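Local coordinates for hypothetical protein BVU_2266 (Bacteroides vulgatus, PDB 3TZG) that is of unknown function but folds into a porin-like beta barrel, consistent with kinship to the membrane beta-barrel proteins, at residues Y112-T115 with S116-R119; Y165-N168 with L169-A173; Y221-D225 with E226-R230. One frame throughout, in Å; residues are numbered along the deposited sequence.

In the fold
All three contacts are local, each made within one continuous piece of chain, and they follow one another in series. Contact 1 (112-119) closes the hairpin between strands 105-114 and 120-130; contact 2 (165-173) shapes the loop between strand 163-164 and helix 181-188; contact 3 (221-230) turns strand 213-224 into strand 227-235. The two hairpin ends lie on opposite sides of the chain's centre, with contact centres about 43 Å apart. Contact 2 lies deeper, 12 Å from that centre, and its own centre is 11 Å from contact 3, which it touches where Tyr165 and Leu171 meet Pro228. Contacts 1 and 3 thus shape separate hairpin ends of the barrel, whereas contact 2 is a buried loop against the second.

Contact 1 (Y112-T115 with S116-R119); sequences YRAT and SDYR
Arg119 reaches back across the turn so that one face of its guanidinium lies over the methyl group of Ala114, with NH2 3.8 Å from CB. Two torsions account for this placement: CG leaves on the side away from the backbone N (chi1 156°), and after an extended chi2 the chain bends at chi3 (52°), folding the flat group back over the loop. While the methyl sits beneath a face, Asp117 approaches at the edge, its CG in the guanidinium plane. The resulting salt bridge is weak, with Arg119 NE 3.5 Å from Asp117 OD1. That same OD1 takes a weak hydrogen bond from Ser116 OG, so one carboxylate oxygen draws two donors towards it. Beyond the loop, Arg119 also makes a cation-pi contact with Tyr91.

Arg113 departs differently. Its chain is extended from CG to NE and runs past the turn, CG lying 3.4 Å from Tyr118 O, while NH1 comes only loosely and obliquely to the Tyr118 ring.

Backbone bonds fix the frame that holds these groups. Ala114 N donates to Arg119 O at 2.8 Å; Tyr118 N, one residue earlier, makes a weak bond to Ala114 O at 3.0 Å. Tyr118, with phi 64°, adopts the left-handed conformation at the last position of the loop. At the first, Thr115 OG1 is hydrogen-bonded to Glu92 O, tying the loop to strand 90-102. Thr115 to Tyr118 thus span the gap between Ala114 and Arg119, which fits a four-residue beta-hairpin loop between barrel strands 105-114 and 120-130.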
ATOM      1  N   TYR A 112       0.657   5.240  16.604  1.00 56.01           N
ATOM      2  CA  TYR A 112      -0.744   4.983  16.867  1.00 56.11           C
ATOM      3  C   TYR A 112      -1.088   5.267  18.305  1.00 60.72           C
ATOM      4  O   TYR A 112      -0.502   4.663  19.199  1.00 62.50           O
ATOM      5  CB  TYR A 112      -1.069   3.531  16.551  1.00 56.50           C
ATOM      6  CG  TYR A 112      -1.073   3.163  15.089  1.00 54.49           C
ATOM      7  CD1 TYR A 112      -2.242   3.244  14.337  1.00 56.47           C
ATOM      8  CD2 TYR A 112       0.040   2.582  14.499  1.00 53.27           C
ATOM      9  CE1 TYR A 112      -2.286   2.813  13.015  1.00 55.51           C
ATOM     10  CE2 TYR A 112       0.007   2.131  13.180  1.00 52.98           C
ATOM     11  CZ  TYR A 112      -1.157   2.257  12.438  1.00 60.87           C
ATOM     12  OH  TYR A 112      -1.200   1.826  11.134  1.00 62.06           O
ATOM     13  N   ARG A 113      -2.040   6.181  18.529  1.00 56.81           N
ATOM     14  CA  ARG A 113      -2.591   6.552  19.836  1.00 57.10           C
ATOM     15  C   ARG A 113      -4.124   6.430  19.830  1.00 61.01           C
ATOM     16  O   ARG A 113      -4.757   6.664  18.806  1.00 58.38           O
ATOM     17  CB  ARG A 113      -2.189   7.980  20.214  1.00 55.87           C
ATOM     18  CG  ARG A 113      -0.775   8.188  20.742  1.00 65.56           C
ATOM     19  CD  ARG A 113      -0.544   9.670  20.621  1.00 73.19           C
ATOM     20  NE  ARG A 113       0.786  10.183  20.912  1.00 90.63           N
ATOM     21  CZ  ARG A 113       1.039  11.480  21.089  1.00103.38           C
ATOM     22  NH1 ARG A 113       0.053  12.370  21.051  1.00 84.93           N
ATOM     23  NH2 ARG A 113       2.267  11.892  21.344  1.00 88.23           N
ATOM     24  N   ALA A 114      -4.720   6.094  20.977  1.00 60.00           N
ATOM     25  CA  ALA A 114      -6.169   6.026  21.096  1.00 60.90           C
ATOM     26  C   ALA A 114      -6.742   7.437  21.026  1.00 67.19           C
ATOM     27  O   ALA A 114      -6.145   8.353  21.600  1.00 67.28           O
ATOM     28  CB  ALA A 114      -6.550   5.345  22.391  1.00 63.13           C
ATOM     29  N   THR A 115      -7.844   7.633  20.261  1.00 64.35           N
ATOM     30  CA  THR A 115      -8.504   8.943  20.113  1.00 65.40           C
ATOM     31  C   THR A 115      -9.025   9.444  21.482  1.00 72.56           C
ATOM     32  O   THR A 115      -8.883  10.622  21.822  1.00 73.21           O
ATOM     33  CB  THR A 115      -9.659   8.874  19.097  1.00 73.16           C
ATOM     34  OG1 THR A 115     -10.675   8.005  19.601  1.00 88.35           O
ATOM     35  CG2 THR A 115      -9.224   8.413  17.727  1.00 63.08           C
ATOM     36  N   SER A 116      -9.585   8.511  22.270  1.00 70.25           N
ATOM     37  CA  SER A 116     -10.187   8.744  23.571  1.00 72.99           C
ATOM     38  C   SER A 116      -9.234   9.414  24.572  1.00 77.71           C
ATOM     39  O   SER A 116      -9.459  10.579  24.901  1.00 79.15           O
ATOM     40  CB  SER A 116     -10.698   7.433  24.163  1.00 76.91           C
ATOM     41  OG  SER A 116      -9.742   6.386  24.122  1.00 81.95           O
ATOM     42  N   ASP A 117      -8.195   8.692  25.054  1.00 73.01           N
ATOM     43  CA  ASP A 117      -7.306   9.154  26.121  1.00 72.63           C
ATOM     44  C   ASP A 117      -5.824   9.335  25.686  1.00 72.84           C
ATOM     45  O   ASP A 117      -4.970   9.461  26.564  1.00 72.67           O
ATOM     46  CB  ASP A 117      -7.368   8.142  27.294  1.00 75.66           C
ATOM     47  CG  ASP A 117      -6.904   6.720  26.985  1.00 87.60           C
ATOM     48  OD1 ASP A 117      -6.935   6.320  25.790  1.00 84.68           O
ATOM     49  OD2 ASP A 117      -6.564   5.988  27.941  1.00 97.39           O
ATOM     50  N   TYR A 118      -5.521   9.373  24.365  1.00 66.78           N
ATOM     51  CA  TYR A 118      -4.165   9.579  23.798  1.00 64.19           C
ATOM     52  C   TYR A 118      -3.188   8.431  24.166  1.00 68.93           C
ATOM     53  O   TYR A 118      -1.986   8.554  23.916  1.00 67.91           O
ATOM     54  CB  TYR A 118      -3.546  10.929  24.241  1.00 65.04           C
ATOM     55  CG  TYR A 118      -4.249  12.157  23.703  1.00 67.22           C
ATOM     56  CD1 TYR A 118      -4.000  12.616  22.410  1.00 66.95           C
ATOM     57  CD2 TYR A 118      -5.103  12.910  24.512  1.00 70.52           C
ATOM     58  CE1 TYR A 118      -4.640  13.749  21.906  1.00 68.04           C
ATOM     59  CE2 TYR A 118      -5.740  14.054  24.022  1.00 72.12           C
ATOM     60  CZ  TYR A 118      -5.510  14.463  22.711  1.00 78.16           C
ATOM     61  OH  TYR A 118      -6.113  15.576  22.180  1.00 80.83           O
ATOM     62  N   ARG A 119      -3.695   7.337  24.760  1.00 66.73           N
ATOM     63  CA  ARG A 119      -2.918   6.165  25.160  1.00 66.41           C
ATOM     64  C   ARG A 119      -2.182   5.618  23.958  1.00 70.48           C
ATOM     65  O   ARG A 119      -2.783   5.442  22.898  1.00 69.50           O
ATOM     66  CB  ARG A 119      -3.865   5.117  25.778  1.00 67.71           C
ATOM     67  CG  ARG A 119      -3.446   3.644  25.752  1.00 73.81           C
ATOM     68  CD  ARG A 119      -4.495   2.800  26.456  1.00 95.80           C
ATOM     69  NE  ARG A 119      -5.854   3.042  25.941  1.00118.32           N
ATOM     70  CZ  ARG A 119      -6.534   2.222  25.137  1.00132.49           C
ATOM     71  NH1 ARG A 119      -6.021   1.050  24.778  1.00111.91           N
ATOM     72  NH2 ARG A 119      -7.753   2.547  24.730  1.00123.25           N
TER

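Contact 2 (Y165-N168 with L169-A173)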
ATOM      1  N   TYR A 165       4.528  -3.109 -16.813  1.00 55.02           N
ATOM      2  CA  TYR A 165       3.196  -2.680 -17.150  1.00 55.31           C
ATOM      3  C   TYR A 165       3.187  -1.187 -17.390  1.00 63.08           C
ATOM      4  O   TYR A 165       4.146  -0.482 -17.043  1.00 61.07           O
ATOM      5  CB  TYR A 165       2.220  -3.066 -16.020  1.00 54.16           C
ATOM      6  CG  TYR A 165       2.304  -2.179 -14.788  1.00 53.24           C
ATOM      7  CD1 TYR A 165       3.286  -2.381 -13.825  1.00 52.55           C
ATOM      8  CD2 TYR A 165       1.393  -1.149 -14.583  1.00 54.80           C
ATOM      9  CE1 TYR A 165       3.391  -1.555 -12.712  1.00 50.32           C
ATOM     10  CE2 TYR A 165       1.489  -0.314 -13.469  1.00 55.29           C
ATOM     11  CZ  TYR A 165       2.484  -0.531 -12.528  1.00 59.28           C
ATOM     12  OH  TYR A 165       2.586   0.258 -11.410  1.00 62.78           O
ATOM     13  N   GLN A 166       2.070  -0.710 -17.934  1.00 64.39           N
ATOM     14  CA  GLN A 166       1.809   0.703 -18.142  1.00 66.79           C
ATOM     15  C   GLN A 166       0.383   0.966 -17.695  1.00 72.44           C
ATOM     16  O   GLN A 166      -0.541   0.367 -18.239  1.00 75.05           O
ATOM     17  CB  GLN A 166       2.050   1.104 -19.592  1.00 71.10           C
ATOM     18  CG  GLN A 166       2.519   2.556 -19.777  1.00101.73           C
ATOM     19  CD  GLN A 166       4.000   2.753 -19.514  1.00130.01           C
ATOM     20  OE1 GLN A 166       4.398   3.467 -18.586  1.00129.43           O
ATOM     21  NE2 GLN A 166       4.851   2.144 -20.340  1.00120.99           N
ATOM     22  N   ALA A 167       0.221   1.741 -16.607  1.00 65.64           N
ATOM     23  CA  ALA A 167      -1.067   2.123 -16.034  1.00 62.28           C
ATOM     24  C   ALA A 167      -0.920   3.456 -15.323  1.00 60.09           C
ATOM     25  O   ALA A 167       0.205   3.883 -15.038  1.00 59.66           O
ATOM     26  CB  ALA A 167      -1.568   1.046 -15.090  1.00 61.57           C
ATOM     27  N   ASN A 168      -2.043   4.129 -15.061  1.00 53.54           N
ATOM     28  CA  ASN A 168      -2.067   5.427 -14.376  1.00 52.20           C
ATOM     29  C   ASN A 168      -1.741   5.260 -12.867  1.00 54.86           C
ATOM     30  O   ASN A 168      -1.134   6.147 -12.278  1.00 54.76           O
ATOM     31  CB  ASN A 168      -3.423   6.099 -14.565  1.00 48.09           C
ATOM     32  CG  ASN A 168      -4.565   5.442 -13.827  1.00 62.77           C
ATOM     33  OD1 ASN A 168      -4.886   4.273 -14.020  1.00 60.66           O
ATOM     34  ND2 ASN A 168      -5.191   6.183 -12.942  1.00 58.70           N
ATOM     35  N   LEU A 169      -2.136   4.121 -12.261  1.00 49.44           N
ATOM     36  CA  LEU A 169      -1.899   3.821 -10.854  1.00 46.75           C
ATOM     37  C   LEU A 169      -0.622   3.043 -10.676  1.00 51.10           C
ATOM     38  O   LEU A 169      -0.142   2.415 -11.623  1.00 50.69           O
ATOM     39  CB  LEU A 169      -3.071   3.014 -10.250  1.00 45.44           C
ATOM     40  CG  LEU A 169      -4.503   3.550 -10.360  1.00 49.39           C
ATOM     41  CD1 LEU A 169      -5.462   2.556  -9.800  1.00 47.89           C
ATOM     42  CD2 LEU A 169      -4.666   4.909  -9.675  1.00 49.05           C
ATOM     43  N   ASN A 170      -0.068   3.068  -9.443  1.00 47.25           N
ATOM     44  CA  ASN A 170       1.116   2.290  -9.108  1.00 45.14           C
ATOM     45  C   ASN A 170       0.601   0.973  -8.580  1.00 49.73           C
ATOM     46  O   ASN A 170       0.347   0.826  -7.376  1.00 49.93           O
ATOM     47  CB  ASN A 170       2.044   3.026  -8.138  1.00 42.58           C
ATOM     48  CG  ASN A 170       3.287   2.253  -7.794  1.00 68.34           C
ATOM     49  OD1 ASN A 170       3.703   1.328  -8.504  1.00 64.42           O
ATOM     50  ND2 ASN A 170       3.935   2.635  -6.711  1.00 64.90           N
ATOM     51  N   LEU A 171       0.436   0.011  -9.504  1.00 46.26           N
ATOM     52  CA  LEU A 171      -0.168  -1.300  -9.239  1.00 46.06           C
ATOM     53  C   LEU A 171       0.662  -2.184  -8.272  1.00 48.52           C
ATOM     54  O   LEU A 171       0.077  -3.135  -7.743  1.00 47.18           O
ATOM     55  CB  LEU A 171      -0.443  -2.053 -10.552  1.00 46.57           C
ATOM     56  CG  LEU A 171      -1.469  -1.302 -11.447  1.00 52.07           C
ATOM     57  CD1 LEU A 171      -1.733  -2.027 -12.709  1.00 52.40           C
ATOM     58  CD2 LEU A 171      -2.777  -1.002 -10.697  1.00 52.90           C
ATOM     59  N   GLN A 172       1.942  -1.808  -7.936  1.00 44.80           N
ATOM     60  CA  GLN A 172       2.791  -2.494  -6.938  1.00 43.16           C
ATOM     61  C   GLN A 172       2.136  -2.459  -5.584  1.00 48.16           C
ATOM     62  O   GLN A 172       2.392  -3.331  -4.745  1.00 47.35           O
ATOM     63  CB  GLN A 172       4.174  -1.853  -6.818  1.00 44.70           C
ATOM     64  CG  GLN A 172       4.959  -1.756  -8.106  1.00 86.26           C
ATOM     65  CD  GLN A 172       6.117  -0.788  -8.001  1.00119.54           C
ATOM     66  OE1 GLN A 172       6.523  -0.352  -6.899  1.00109.09           O
ATOM     67  NE2 GLN A 172       6.655  -0.410  -9.166  1.00118.91           N
ATOM     68  N   ALA A 173       1.282  -1.419  -5.354  1.00 44.05           N
ATOM     69  CA  ALA A 173       0.546  -1.235  -4.101  1.00 42.24           C
ATOM     70  C   ALA A 173      -0.340  -2.438  -3.795  1.00 45.10           C
ATOM     71  O   ALA A 173      -0.681  -2.665  -2.642  1.00 45.34           O
ATOM     72  CB  ALA A 173      -0.298   0.022  -4.178  1.00 43.38           C
TER
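The buried loop that leads from strand 163-164 towards helix 181-188 is closed on itself by Tyr165, whose hydroxyl and ring meet Leu171 at the start of a 3-10 turn. The hydroxyl acts as acceptor: Leu171 N donates to Tyr165 OH at 2.9 Å, with a rather bent N-H...O angle of 135°. Satisfying this amide with a side chain rather than a carbonyl ties the two arms of the loop together.

The ring is used on more than one side. Over a face, but off its centre, sits the CB of Leu171, 4.3 Å from the ring centroid and 29° off the normal, a CH-pi contact. Farther along the same side chain, Leu171 CG is 3.7 Å from Tyr165 CE2, and CD1 carries on to Ala167 CB at 3.9 Å. At the ring's edge, in its plane, lie that same Ala167 methyl and the carbonyl oxygen of Leu169. With chi1 of Tyr165 at 76°, CG stands between the backbone N and the carbonyl carbon, and the ring is directed across the loop.

The amide of Asn170 is nearly coplanar with the tyrosine ring, and its ND2 is bonded to Phe187 O in the following helix. Asn168 and Leu169 instead run side by side, ND2 lying 3.5 Å from Leu169 CD2; Asn168 OD1 is hydrogen-bonded to Val10 N and ND2 to Tyr28 OH. Tyr165 and Leu171 also both pack on Pro228, and Ala173 N bonds back to Asn170 O. A tyrosine hydroxyl thus accepts the backbone N-H at the start of the 3-10 segment 171-173, in a buried loop that packs on helix 181-188 and on barrel strands 199-208 and 227-235.

Contact 3 (Y221-D225 with E226-R230); sequences YRLDD and ENPVR
Arg222 and Arg230 lie side by side and point the same way, their guanidinium groups stacked with centres 3.7 Å apart and planes at 14°. The overlap is offset: Arg230 NH1 stands over the centre of the Arg222 group, whereas Arg222 NH1 lies towards the rim of its partner. Both chains bend at chi3, in opposite senses (53° for Arg222, -87° for Arg230), which brings the flat ends together. Their stems touch as well, CG of Arg222 meeting CB of Arg230. Long, weak ion pairs from Arg230 to Glu232 and Asp245 probably offset part of the gathered positive charge, although Arg243 also lies close to Arg230 and adds to it. Were Arg230 replaced by an alanine, the Arg222 guanidinium would probably lose its stacking partner and be freer to turn, and Glu232 and Asp245 would lose a distant counter-charge.

The backbone that sets the two arginines abreast is a classic beta bulge. Arg222 O accepts hydrogen bonds from Val229 N at 2.9 Å and, more weakly, from Arg230 N at 3.3 Å, so two residues on one strand face a single residue on the other; Arg222 N donates in turn to Arg230 O.

Towards the hairpin's end, Asp224 and Asn227 exchange both backbone bonds, at 2.9 Å from Asp224 N to Asn227 O and 3.0 Å from Asn227 N to Asp224 O, around a type I' turn whose central residues are Asp225 and Glu226. The methyl CD2 of Leu223 lies 3.7 Å from Pro228 CG, while on the face shared with the arginines Asp224 CB rests on Val229 CG1 at 3.6 Å. Farther out, Asn227 ND2 is bonded to Thr8 OG1, and Tyr248 OH to Pro228 O.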
ATOM      1  N   TYR A 221       0.463 -12.438 -12.924  1.00 40.94           N
ATOM      2  CA  TYR A 221      -0.236 -11.367 -13.598  1.00 40.68           C
ATOM      3  C   TYR A 221      -0.713 -11.765 -14.975  1.00 47.71           C
ATOM      4  O   TYR A 221       0.107 -12.213 -15.780  1.00 51.31           O
ATOM      5  CB  TYR A 221       0.687 -10.139 -13.741  1.00 40.71           C
ATOM      6  CG  TYR A 221       1.441  -9.754 -12.500  1.00 42.02           C
ATOM      7  CD1 TYR A 221       0.868  -8.916 -11.545  1.00 43.98           C
ATOM      8  CD2 TYR A 221       2.745 -10.195 -12.289  1.00 42.83           C
ATOM      9  CE1 TYR A 221       1.559  -8.557 -10.391  1.00 43.80           C
ATOM     10  CE2 TYR A 221       3.448  -9.841 -11.140  1.00 43.31           C
ATOM     11  CZ  TYR A 221       2.850  -9.018 -10.193  1.00 49.48           C
ATOM     12  OH  TYR A 221       3.516  -8.664  -9.053  1.00 47.28           O
ATOM     13  N   ARG A 222      -1.992 -11.554 -15.290  1.00 44.12           N
ATOM     14  CA  ARG A 222      -2.442 -11.728 -16.673  1.00 46.45           C
ATOM     15  C   ARG A 222      -2.634 -10.347 -17.248  1.00 52.25           C
ATOM     16  O   ARG A 222      -3.249  -9.479 -16.607  1.00 50.88           O
ATOM     17  CB  ARG A 222      -3.662 -12.625 -16.880  1.00 48.46           C
ATOM     18  CG  ARG A 222      -4.871 -12.379 -16.034  1.00 52.33           C
ATOM     19  CD  ARG A 222      -5.865 -13.518 -16.247  1.00 61.90           C
ATOM     20  NE  ARG A 222      -5.262 -14.844 -16.044  1.00 59.38           N
ATOM     21  CZ  ARG A 222      -5.935 -15.989 -16.150  1.00 72.26           C
ATOM     22  NH1 ARG A 222      -7.239 -15.979 -16.425  1.00 55.85           N
ATOM     23  NH2 ARG A 222      -5.310 -17.155 -15.974  1.00 46.20           N
ATOM     24  N   LEU A 223      -1.977 -10.122 -18.404  1.00 51.40           N
ATOM     25  CA  LEU A 223      -1.880  -8.833 -19.078  1.00 52.91           C
ATOM     26  C   LEU A 223      -2.702  -8.795 -20.347  1.00 57.63           C
ATOM     27  O   LEU A 223      -2.612  -9.698 -21.179  1.00 57.91           O
ATOM     28  CB  LEU A 223      -0.405  -8.535 -19.412  1.00 53.73           C
ATOM     29  CG  LEU A 223       0.589  -8.472 -18.238  1.00 59.18           C
ATOM     30  CD1 LEU A 223       1.965  -8.806 -18.708  1.00 60.72           C
ATOM     31  CD2 LEU A 223       0.601  -7.114 -17.556  1.00 61.87           C
ATOM     32  N   ASP A 224      -3.516  -7.748 -20.476  1.00 55.66           N
ATOM     33  CA  ASP A 224      -4.346  -7.477 -21.649  1.00 58.27           C
ATOM     34  C   ASP A 224      -3.736  -6.271 -22.327  1.00 64.46           C
ATOM     35  O   ASP A 224      -3.808  -5.161 -21.795  1.00 62.58           O
ATOM     36  CB  ASP A 224      -5.817  -7.269 -21.248  1.00 60.27           C
ATOM     37  CG  ASP A 224      -6.853  -7.805 -22.221  1.00 67.44           C
ATOM     38  OD1 ASP A 224      -6.814  -7.412 -23.411  1.00 66.67           O
ATOM     39  OD2 ASP A 224      -7.751  -8.555 -21.776  1.00 73.20           O
ATOM     40  N   ASP A 225      -3.040  -6.531 -23.444  1.00 64.71           N
ATOM     41  CA  ASP A 225      -2.246  -5.614 -24.259  1.00 66.72           C
ATOM     42  C   ASP A 225      -1.500  -4.612 -23.340  1.00 68.56           C
ATOM     43  O   ASP A 225      -1.805  -3.416 -23.342  1.00 67.59           O
ATOM     44  CB  ASP A 225      -3.034  -4.901 -25.403  1.00 71.27           C
ATOM     45  CG  ASP A 225      -4.447  -4.380 -25.176  1.00 85.88           C
ATOM     46  OD1 ASP A 225      -4.669  -3.682 -24.165  1.00 88.47           O
ATOM     47  OD2 ASP A 225      -5.293  -4.533 -26.096  1.00 88.18           O
ATOM     48  N   GLU A 226      -0.524  -5.161 -22.541  1.00 64.79           N
ATOM     49  CA  GLU A 226       0.431  -4.484 -21.641  1.00 65.40           C
ATOM     50  C   GLU A 226      -0.191  -4.060 -20.271  1.00 67.56           C
ATOM     51  O   GLU A 226       0.549  -3.740 -19.343  1.00 68.07           O
ATOM     52  CB  GLU A 226       1.018  -3.235 -22.351  1.00 69.38           C
ATOM     53  CG  GLU A 226       2.310  -2.644 -21.801  1.00 92.13           C
ATOM     54  CD  GLU A 226       2.938  -1.594 -22.708  1.00129.44           C
ATOM     55  OE1 GLU A 226       3.323  -0.518 -22.193  1.00127.76           O
ATOM     56  OE2 GLU A 226       2.997  -1.822 -23.940  1.00130.05           O
ATOM     57  N   ASN A 227      -1.509  -4.108 -20.129  1.00 62.10           N
ATOM     58  CA  ASN A 227      -2.168  -3.693 -18.895  1.00 59.50           C
ATOM     59  C   ASN A 227      -2.499  -4.875 -17.986  1.00 60.40           C
ATOM     60  O   ASN A 227      -3.211  -5.782 -18.421  1.00 61.54           O
ATOM     61  CB  ASN A 227      -3.460  -2.954 -19.225  1.00 58.70           C
ATOM     62  CG  ASN A 227      -3.307  -1.709 -20.031  1.00 69.09           C
ATOM     63  OD1 ASN A 227      -4.022  -1.491 -21.001  1.00 64.13           O
ATOM     64  ND2 ASN A 227      -2.378  -0.868 -19.654  1.00 60.27           N
ATOM     65  N   PRO A 228      -2.115  -4.864 -16.698  1.00 53.01           N
ATOM     66  CA  PRO A 228      -2.484  -6.000 -15.842  1.00 50.99           C
ATOM     67  C   PRO A 228      -3.981  -5.995 -15.526  1.00 54.95           C
ATOM     68  O   PRO A 228      -4.489  -5.062 -14.875  1.00 55.33           O
ATOM     69  CB  PRO A 228      -1.642  -5.785 -14.584  1.00 50.56           C
ATOM     70  CG  PRO A 228      -0.662  -4.769 -14.917  1.00 55.14           C
ATOM     71  CD  PRO A 228      -1.265  -3.908 -15.965  1.00 52.97           C
ATOM     72  N   VAL A 229      -4.686  -7.038 -15.995  1.00 48.92           N
ATOM     73  CA  VAL A 229      -6.137  -7.137 -15.796  1.00 48.00           C
ATOM     74  C   VAL A 229      -6.440  -8.113 -14.653  1.00 51.47           C
ATOM     75  O   VAL A 229      -7.586  -8.187 -14.209  1.00 51.14           O
ATOM     76  CB  VAL A 229      -6.917  -7.495 -17.081  1.00 51.40           C
ATOM     77  CG1 VAL A 229      -6.950  -6.300 -18.008  1.00 51.74           C
ATOM     78  CG2 VAL A 229      -6.343  -8.715 -17.794  1.00 50.90           C
ATOM     79  N   ARG A 230      -5.411  -8.820 -14.146  1.00 47.32           N
ATOM     80  CA  ARG A 230      -5.545  -9.686 -12.977  1.00 46.15           C
ATOM     81  C   ARG A 230      -4.207  -9.799 -12.237  1.00 47.57           C
ATOM     82  O   ARG A 230      -3.183 -10.138 -12.841  1.00 46.45           O
ATOM     83  CB  ARG A 230      -6.076 -11.088 -13.320  1.00 45.68           C
ATOM     84  CG  ARG A 230      -6.392 -11.867 -12.057  1.00 54.32           C
ATOM     85  CD  ARG A 230      -6.306 -13.337 -12.228  1.00 52.81           C
ATOM     86  NE  ARG A 230      -7.545 -13.926 -12.712  1.00 65.28           N
ATOM     87  CZ  ARG A 230      -7.677 -15.221 -13.007  1.00 85.66           C
ATOM     88  NH1 ARG A 230      -6.623 -16.051 -12.908  1.00 49.65           N
ATOM     89  NH2 ARG A 230      -8.838 -15.691 -13.458  1.00 74.09           N
TER